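Local coordinates for Succinylglutamatedesuccinylase/aspartoacylase (Rhodobacter sphaeroides 2.4.1, PDB 3CDX) that probably hydrolyses carbon-nitrogen bonds of linear amides as a zinc-dependent enzyme of the succinylglutamate desuccinylase/aspartoacylase family, at the interface of chains A and B. Residues are numbered along the deposited sequence; one frame, centred on the assembly and turned at random. Chains: chain A/B, Succinylglutamatedesuccinylase/aspartoacylase.

Contacts 1 and 2 are neighbouring patches of one two-fold interface between chains A and B, the centres of their C-alpha atoms about 10 Å apart. A:Val221 belongs to both, turning one methyl to each, and on the other chain strand 276-280 runs through both, giving B:Leu277 and B:Phe278 to contact 1 and B:Glu279 and B:Pro280 to contact 2. Because the interface is two-fold symmetric, each patch recurs with the chains exchanged. The deposited assembly holds six copies, and this continuous surface may be one of the joints that build it, although the structure alone does not establish the oligomer in solution.

Contact 1: the interface of chains A and B. Residues chain A 67, 70-71, 103, 221; chain B 277-278, 324-326.
B:Gly325 sets its CA over one face of the phenol ring of A:Tyr67, 3.6 Å from the ring centroid and displaced toward the rim, a CH-pi contact in which the glycine backbone is tilted so that its N comes nearest the ring plane. At the tip of the ring the phenol OH donates to A:Asp103, 2.6 Å from OD1 and 2.8 Å from OD2, its one hydrogen shared between the syn lone pairs of the two carboxylate oxygens. The amide N of B:Gly325 comes from over the ring face, well above its plane, and bonds weakly to the same OH at 3.3 Å. Over the same face, nearer the root of the ring, lies B:Leu277, which buries 62 Å² of its surface. Its CG is anti to the backbone N (chi1 175°), which carries the two methyls into chain A: CD1 rests 3.8 Å from CD1 of A:Tyr67, while CD2 settles among CG1 of A:Ile71 and CB and OE1 of A:Gln70. CG2 of A:Val221 closes the group against CA of B:Gly325. An alanine in place of A:Tyr67 would probably leave B:Gly325 and the B:Leu277 methyl facing a gap and the carboxylate of A:Asp103 without its phenol partner.

The packing is slacker around A:Asp103 and B:Arg326. Their side chains slide past each other in opposite directions, CB of B:Arg326 coming no nearer than 4.0 Å to OD2 of A:Asp103, and the extended arginine holds its NE 6.6 Å from that oxygen, too far for a salt bridge. A water bridges here instead, bound to OD2 of A:Asp103 and to the backbone O of B:Arg326. In the fold, chain A supplies the loop residue A:Tyr67 and the first turn of helix 68-79, just beyond the metal ligands A:His63 and A:Glu66, together with two further loop residues; chain B supplies strand 276-280 and the turn entering strand 326-327.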
loop_
_atom_site.group_PDB
_atom_site.type_symbol
_atom_site.label_atom_id
_atom_site.label_comp_id
_atom_site.label_asym_id
_atom_site.label_seq_id
_atom_site.Cartn_x
_atom_site.Cartn_y
_atom_site.Cartn_z
ATOM N N TYR A 67 -20.308 -4.538 15.462
ATOM C CA TYR A 67 -19.924 -4.980 16.822
ATOM C C TYR A 67 -21.000 -5.643 17.657
ATOM O O TYR A 67 -20.696 -6.524 18.485
ATOM C CB TYR A 67 -19.404 -3.786 17.635
ATOM C CG TYR A 67 -18.389 -2.948 16.894
ATOM C CD1 TYR A 67 -17.180 -3.510 16.415
ATOM C CD2 TYR A 67 -18.624 -1.589 16.683
ATOM C CE1 TYR A 67 -16.248 -2.709 15.730
ATOM C CE2 TYR A 67 -17.732 -0.789 15.980
ATOM C CZ TYR A 67 -16.543 -1.333 15.523
ATOM O OH TYR A 67 -15.702 -0.473 14.813
ATOM N N GLN A 70 -21.180 -9.378 17.788
ATOM C CA GLN A 70 -19.972 -9.943 18.422
ATOM C C GLN A 70 -20.083 -9.920 19.961
ATOM O O GLN A 70 -19.693 -10.871 20.599
ATOM C CB GLN A 70 -18.716 -9.155 18.006
ATOM C CG GLN A 70 -18.425 -9.156 16.471
ATOM C CD GLN A 70 -17.204 -8.312 16.166
ATOM O OE1 GLN A 70 -16.218 -8.371 16.909
ATOM N NE2 GLN A 70 -17.276 -7.473 15.094
ATOM N N ILE A 71 -20.561 -8.789 20.515
ATOM C CA ILE A 71 -20.777 -8.646 21.964
ATOM C C ILE A 71 -21.926 -9.533 22.479
ATOM O O ILE A 71 -21.730 -10.328 23.408
ATOM C CB ILE A 71 -21.059 -7.194 22.341
ATOM C CG1 ILE A 71 -19.803 -6.310 22.118
ATOM C CG2 ILE A 71 -21.533 -7.112 23.793
ATOM C CD1 ILE A 71 -20.126 -4.785 22.060
ATOM N N ASP A 103 -10.864 -4.237 11.938
ATOM C CA ASP A 103 -12.026 -3.355 12.145
ATOM C C ASP A 103 -12.598 -2.875 10.820
ATOM O O ASP A 103 -12.948 -1.709 10.663
ATOM C CB ASP A 103 -11.733 -2.180 13.117
ATOM C CG ASP A 103 -13.023 -1.448 13.601
ATOM O OD1 ASP A 103 -14.138 -1.952 13.377
ATOM O OD2 ASP A 103 -12.932 -0.382 14.255
ATOM N N VAL A 221 -19.963 1.659 19.036
ATOM C CA VAL A 221 -20.784 0.694 19.741
ATOM C C VAL A 221 -22.044 1.413 20.266
ATOM O O VAL A 221 -21.951 2.427 20.995
ATOM C CB VAL A 221 -20.034 0.017 20.911
ATOM C CG1 VAL A 221 -20.975 -0.911 21.705
ATOM C CG2 VAL A 221 -18.853 -0.819 20.410
ATOM N N LEU B 277 -12.562 -5.117 22.042
ATOM C CA LEU B 277 -13.806 -4.525 21.639
ATOM C C LEU B 277 -14.408 -3.807 22.829
ATOM O O LEU B 277 -14.901 -4.450 23.746
ATOM C CB LEU B 277 -14.747 -5.623 21.090
ATOM C CG LEU B 277 -16.192 -5.251 20.695
ATOM C CD1 LEU B 277 -16.310 -3.872 20.118
ATOM C CD2 LEU B 277 -16.830 -6.293 19.745
ATOM N N PHE B 278 -14.397 -2.470 22.813
ATOM C CA PHE B 278 -14.914 -1.708 23.956
ATOM C C PHE B 278 -16.405 -1.364 23.889
ATOM O O PHE B 278 -16.832 -0.626 23.008
ATOM C CB PHE B 278 -14.088 -0.424 24.209
ATOM C CG PHE B 278 -14.574 0.377 25.422
ATOM C CD1 PHE B 278 -14.342 -0.101 26.728
ATOM C CD2 PHE B 278 -15.252 1.596 25.255
ATOM C CE1 PHE B 278 -14.798 0.648 27.872
ATOM C CE2 PHE B 278 -15.733 2.339 26.375
ATOM C CZ PHE B 278 -15.510 1.868 27.671
ATOM N N PRO B 324 -14.229 4.296 17.843
ATOM C CA PRO B 324 -14.223 2.954 17.258
ATOM C C PRO B 324 -14.615 1.903 18.271
ATOM O O PRO B 324 -14.222 2.013 19.418
ATOM C CB PRO B 324 -12.757 2.733 16.842
ATOM C CG PRO B 324 -12.034 3.944 17.144
ATOM C CD PRO B 324 -12.892 4.918 17.878
ATOM N N GLY B 325 -15.335 0.866 17.846
ATOM C CA GLY B 325 -15.661 -0.249 18.746
ATOM C C GLY B 325 -14.396 -0.983 19.164
ATOM O O GLY B 325 -14.192 -1.285 20.346
ATOM N N ARG B 326 -13.538 -1.265 18.188
ATOM C CA ARG B 326 -12.291 -1.951 18.451
ATOM C C ARG B 326 -11.217 -0.924 18.774
ATOM O O ARG B 326 -10.772 -0.138 17.898
ATOM C CB ARG B 326 -11.854 -2.813 17.265
ATOM C CG ARG B 326 -10.581 -3.624 17.550
ATOM C CD ARG B 326 -10.293 -4.572 16.434
ATOM N NE ARG B 326 -8.923 -5.102 16.463
ATOM C CZ ARG B 326 -8.528 -6.137 17.206
ATOM N NH1 ARG B 326 -9.391 -6.751 18.020
ATOM N NH2 ARG B 326 -7.261 -6.562 17.153
HETATM O O HOH W 1 -10.527 0.266 15.304
#

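Contact 2: the interface of chains A and B. Residues chain A 221-224, 226; chain B 279-283.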
loop_
_atom_site.group_PDB
_atom_site.type_symbol
_atom_site.label_atom_id
_atom_site.label_comp_id
_atom_site.label_asym_id
_atom_site.label_seq_id
_atom_site.Cartn_x
_atom_site.Cartn_y
_atom_site.Cartn_z
ATOM N N VAL A 221 -19.963 1.659 19.036
ATOM C CA VAL A 221 -20.784 0.694 19.741
ATOM C C VAL A 221 -22.044 1.413 20.266
ATOM O O VAL A 221 -21.951 2.427 20.995
ATOM C CB VAL A 221 -20.034 0.017 20.911
ATOM C CG1 VAL A 221 -20.975 -0.911 21.705
ATOM C CG2 VAL A 221 -18.853 -0.819 20.410
ATOM N N ASN A 222 -23.212 0.903 19.862
ATOM C CA ASN A 222 -24.506 1.541 20.184
ATOM C C ASN A 222 -25.028 0.846 21.451
ATOM O O ASN A 222 -25.281 -0.366 21.450
ATOM C CB ASN A 222 -25.477 1.391 18.985
ATOM C CG ASN A 222 -26.828 2.083 19.203
ATOM O OD1 ASN A 222 -27.432 1.924 20.237
ATOM N ND2 ASN A 222 -27.297 2.857 18.202
ATOM N N ILE A 223 -25.120 1.607 22.538
ATOM C CA ILE A 223 -25.509 1.057 23.838
ATOM C C ILE A 223 -26.901 0.395 23.785
ATOM O O ILE A 223 -27.104 -0.688 24.351
ATOM C CB ILE A 223 -25.443 2.159 24.925
ATOM C CG1 ILE A 223 -23.976 2.568 25.193
ATOM C CG2 ILE A 223 -26.132 1.719 26.201
ATOM C CD1 ILE A 223 -23.827 3.826 26.094
ATOM N N GLU A 224 -27.853 1.058 23.118
ATOM C CA GLU A 224 -29.215 0.529 22.984
ATOM C C GLU A 224 -29.219 -0.695 22.086
ATOM O O GLU A 224 -29.977 -1.636 22.331
ATOM C CB GLU A 224 -30.151 1.591 22.412
ATOM C CG GLU A 224 -30.720 2.494 23.465
ATOM C CD GLU A 224 -31.683 1.744 24.401
ATOM O OE1 GLU A 224 -31.216 1.293 25.490
ATOM O OE2 GLU A 224 -32.877 1.587 24.016
ATOM N N VAL A 226 -26.745 -2.850 21.752
ATOM C CA VAL A 226 -26.229 -3.981 22.517
ATOM C C VAL A 226 -27.360 -4.544 23.409
ATOM O O VAL A 226 -27.514 -5.761 23.501
ATOM C CB VAL A 226 -25.020 -3.562 23.383
ATOM C CG1 VAL A 226 -24.650 -4.643 24.388
ATOM C CG2 VAL A 226 -23.781 -3.180 22.497
ATOM N N GLU B 279 -17.156 -1.865 24.867
ATOM C CA GLU B 279 -18.570 -1.533 25.099
ATOM C C GLU B 279 -18.664 -0.519 26.254
ATOM O O GLU B 279 -18.327 -0.839 27.387
ATOM C CB GLU B 279 -19.344 -2.821 25.454
ATOM C CG GLU B 279 -20.820 -2.622 25.793
ATOM C CD GLU B 279 -21.450 -3.800 26.520
ATOM O OE1 GLU B 279 -20.832 -4.885 26.611
ATOM O OE2 GLU B 279 -22.597 -3.610 26.999
ATOM N N PRO B 280 -19.071 0.726 25.956
ATOM C CA PRO B 280 -19.259 1.752 26.986
ATOM C C PRO B 280 -20.580 1.595 27.757
ATOM O O PRO B 280 -21.544 0.997 27.237
ATOM C CB PRO B 280 -19.354 3.045 26.170
ATOM C CG PRO B 280 -20.009 2.599 24.848
ATOM C CD PRO B 280 -19.422 1.216 24.599
ATOM N N THR B 281 -20.641 2.208 28.941
ATOM C CA THR B 281 -21.894 2.314 29.706
ATOM C C THR B 281 -22.545 3.663 29.515
ATOM O O THR B 281 -23.734 3.811 29.798
ATOM C CB THR B 281 -21.633 2.142 31.183
ATOM O OG1 THR B 281 -20.557 3.014 31.552
ATOM C CG2 THR B 281 -21.189 0.708 31.477
ATOM N N HIS B 282 -21.777 4.650 29.044
ATOM C CA HIS B 282 -22.288 6.016 28.870
ATOM C C HIS B 282 -21.804 6.685 27.596
ATOM O O HIS B 282 -20.749 6.309 27.050
ATOM C CB HIS B 282 -21.859 6.897 30.042
ATOM C CG HIS B 282 -22.472 6.503 31.354
ATOM N ND1 HIS B 282 -23.680 7.014 31.795
ATOM C CD2 HIS B 282 -22.037 5.659 32.325
ATOM C CE1 HIS B 282 -23.975 6.476 32.971
ATOM N NE2 HIS B 282 -22.981 5.674 33.326
ATOM N N TYR B 283 -22.542 7.710 27.163
ATOM C CA TYR B 283 -22.142 8.532 26.045
ATOM C C TYR B 283 -21.677 9.915 26.527
ATOM O O TYR B 283 -21.935 10.308 27.674
ATOM C CB TYR B 283 -23.337 8.750 25.123
ATOM C CG TYR B 283 -23.853 7.560 24.348
ATOM C CD1 TYR B 283 -22.996 6.745 23.622
ATOM C CD2 TYR B 283 -25.233 7.286 24.303
ATOM C CE1 TYR B 283 -23.492 5.667 22.851
ATOM C CE2 TYR B 283 -25.737 6.214 23.554
ATOM C CZ TYR B 283 -24.848 5.412 22.841
ATOM O OH TYR B 283 -25.337 4.378 22.095
HETATM O O HOH W 2 -27.880 4.118 22.121
#
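A:Ile223 and B:Tyr283 meet tip to tip where helix 223-239 of the succinylglutamate desuccinylase/aspartoacylase catalytic domain begins against the partner chain. A:Ile223 buries 96 Å² of its surface, and B:Tyr283 buries 54 Å². With CG1 anti to its carbonyl carbon (chi1 -69°) and the chain extended beyond it (chi2 170°), A:Ile223 reaches toward B:Tyr283 and lays its CD1 methyl over the centre of the ring face, 3.7 Å from the centroid, in a CH-pi contact. The same methyl abuts the backbone joining B:Thr281 to B:His282, lying 3.7 Å from C of B:Thr281, so that ring and loop enclose the tip of the isoleucine together.

At the tip of the ring the phenol OH of B:Tyr283 accepts a hydrogen bond from the backbone N of A:Ile223, at 2.8 Å and 154° at the hydrogen. This N-H stands in the first turn of the helix, where amides have no helical carbonyl partner, and the helix dipole may favour an oxygen here. A water in the plane of the ring, at its edge, extends the link: it lies 2.6 Å from OH of B:Tyr283 and also binds the side-chain OD1 of A:Asn222 and the backbone N of A:Glu224.

B:Pro280, which buries 38 Å², flanks the isoleucine along its stem. Its backbone O approaches CG1 of A:Ile223 to 3.5 Å, and its ring CG lies beside the same carbon, while its CD rests against the CG1 methyl of A:Val221 at 3.9 Å. One turn further along the helix, A:Val226 is crossed obliquely by the extended side chain of B:Glu279, from strand 276-280, whose carboxylate OE2 lies 3.5 Å from the CG1 methyl of A:Val226.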